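Local structure of nitrilotriacetate monooxygenase component B (Bacillus cereus ATCC 14579, 3BPK) at the interface of chains A and B. The protein is component B of nitrilotriacetate monooxygenase, probably an FMN-binding flavin reductase that uses NAD(P)H to supply reduced flavin to the oxygenase component. Numbering follows the deposited sequence. Chains: chain A/B, Nitrilotriacetate monooxygenase component B.

The interface of chains A and B. Residues chain A 25, 28-29, 48-50; chain B 29, 51-52.
B:Ile52 lies over one face of the A:Tyr49 ring, its CB 3.8 Å from the ring centroid, which places the branch point above the centre in a CH-pi contact. Its two arms then diverge across that face: the CG2 methyl reaches the phenol side, 3.6 Å from A:Tyr49 CE2, while CD1 extends past CE1 toward the arginine. With CG1 anti to the carbonyl carbon (chi1 -56°), the longer arm also meets A:Ile25, whose CD1 approaches B:Ile52 CG1 to 3.8 Å. The isoleucine is thus held between an aromatic face and a second branched side chain.

A:Arg28 closes this apolar centre with its aliphatic stem, CD lying 3.8 Å from B:Ile52 CD1. A bend at chi3 (-55°) turns the guanidinium back into its own chain, where NH1 donates to A:Ile25 O and NE to A:Ser48 OG, both acceptors lying close to the guanidinium plane. These two bonds fix the stem that B:Asn51 crosses at about a right angle. Close to the two-fold axis, A:Pro29 meets its own symmetry copy, B:Pro29, the CD carbons of the two rings 4.0 Å apart.

At the polar rim, B:Asn51 ND2 donates to A:Phe50 O at 2.9 Å, from above the carbonyl plane and with a bent 138° angle at hydrogen; a weak bond to A:Ser48 O supplements it. OD1 accepts from B:Ile52 N at 2.7 Å, in the carbonyl plane and on a lone pair, which helps set the amide's orientation. Repeated by the two-fold symmetry, this patch joins strands 28-29 and 50-54, with the loop residues beside them, across the two chains, and probably contributes to a dimer typical of flavin reductase-like proteins.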
loop_
_atom_site.group_PDB
_atom_site.type_symbol
_atom_site.label_atom_id
_atom_site.label_comp_id
_atom_site.label_asym_id
_atom_site.label_seq_id
_atom_site.Cartn_x
_atom_site.Cartn_y
_atom_site.Cartn_z
ATOM N N ILE A 25 7.397 3.211 -6.641
ATOM C CA ILE A 25 6.156 2.605 -6.087
ATOM C C ILE A 25 5.128 3.732 -6.027
ATOM O O ILE A 25 4.969 4.407 -5.002
ATOM C CB ILE A 25 6.432 1.892 -4.758
ATOM C CG1 ILE A 25 7.463 0.774 -4.992
ATOM C CG2 ILE A 25 5.138 1.325 -4.168
ATOM C CD1 ILE A 25 7.966 0.059 -3.698
ATOM N N ARG A 28 0.673 6.301 -4.679
ATOM C CA ARG A 28 0.336 5.750 -3.352
ATOM C C ARG A 28 -0.838 6.478 -2.732
ATOM O O ARG A 28 -0.830 7.696 -2.628
ATOM C CB ARG A 28 1.542 5.894 -2.423
ATOM C CG ARG A 28 2.749 5.049 -2.874
ATOM C CD ARG A 28 3.913 5.137 -1.845
ATOM N NE ARG A 28 4.350 6.513 -1.542
ATOM C CZ ARG A 28 5.103 7.264 -2.359
ATOM N NH1 ARG A 28 5.498 6.785 -3.562
ATOM N NH2 ARG A 28 5.484 8.500 -1.976
ATOM N N PRO A 29 -1.822 5.720 -2.254
ATOM C CA PRO A 29 -2.972 6.383 -1.614
ATOM C C PRO A 29 -2.524 6.977 -0.283
ATOM O O PRO A 29 -1.589 6.453 0.341
ATOM C CB PRO A 29 -3.961 5.232 -1.418
ATOM C CG PRO A 29 -3.065 3.959 -1.260
ATOM C CD PRO A 29 -1.899 4.233 -2.203
ATOM N N SER A 48 1.547 8.052 3.306
ATOM C CA SER A 48 1.274 7.413 2.024
ATOM C C SER A 48 1.718 5.942 1.947
ATOM O O SER A 48 1.445 5.285 0.950
ATOM C CB SER A 48 1.926 8.180 0.876
ATOM O OG SER A 48 3.329 7.965 0.821
ATOM N N TYR A 49 2.342 5.435 3.014
ATOM C CA TYR A 49 2.703 4.002 3.052
ATOM C C TYR A 49 1.510 3.240 3.621
ATOM O O TYR A 49 1.563 2.730 4.739
ATOM C CB TYR A 49 4.005 3.705 3.817
ATOM C CG TYR A 49 5.248 4.420 3.348
ATOM C CD1 TYR A 49 5.265 5.257 2.233
ATOM C CD2 TYR A 49 6.437 4.251 4.057
ATOM C CE1 TYR A 49 6.457 5.897 1.851
ATOM C CE2 TYR A 49 7.625 4.870 3.669
ATOM C CZ TYR A 49 7.609 5.726 2.585
ATOM O OH TYR A 49 8.780 6.354 2.189
ATOM N N PHE A 50 0.457 3.160 2.802
ATOM C CA PHE A 50 -0.891 2.817 3.254
ATOM C C PHE A 50 -1.500 1.852 2.255
ATOM O O PHE A 50 -1.423 2.072 1.034
ATOM C CB PHE A 50 -1.686 4.135 3.193
ATOM C CG PHE A 50 -3.187 3.998 3.401
ATOM C CD1 PHE A 50 -3.724 3.167 4.410
ATOM C CD2 PHE A 50 -4.047 4.747 2.599
ATOM C CE1 PHE A 50 -5.128 3.116 4.615
ATOM C CE2 PHE A 50 -5.427 4.693 2.802
ATOM C CZ PHE A 50 -5.972 3.859 3.787
ATOM N N PRO B 29 -1.123 0.951 -6.060
ATOM C CA PRO B 29 -0.068 0.530 -6.990
ATOM C C PRO B 29 -0.086 -0.991 -7.092
ATOM O O PRO B 29 -0.451 -1.671 -6.122
ATOM C CB PRO B 29 1.218 1.027 -6.324
ATOM C CG PRO B 29 0.896 1.074 -4.863
ATOM C CD PRO B 29 -0.587 1.454 -4.775
ATOM N N ASN B 51 2.866 -1.742 -0.958
ATOM C CA ASN B 51 3.386 -0.395 -0.695
ATOM C C ASN B 51 4.802 -0.454 -0.159
ATOM O O ASN B 51 5.391 -1.541 0.024
ATOM C CB ASN B 51 2.467 0.415 0.252
ATOM C CG ASN B 51 2.375 1.892 -0.134
ATOM O OD1 ASN B 51 3.390 2.529 -0.376
ATOM N ND2 ASN B 51 1.150 2.439 -0.229
ATOM N N ILE B 52 5.355 0.734 0.095
ATOM C CA ILE B 52 6.655 0.856 0.757
ATOM C C ILE B 52 6.486 0.614 2.258
ATOM O O ILE B 52 5.441 0.972 2.831
ATOM C CB ILE B 52 7.223 2.302 0.512
ATOM C CG1 ILE B 52 7.317 2.641 -0.992
ATOM C CG2 ILE B 52 8.574 2.460 1.170
ATOM C CD1 ILE B 52 7.566 4.137 -1.255
#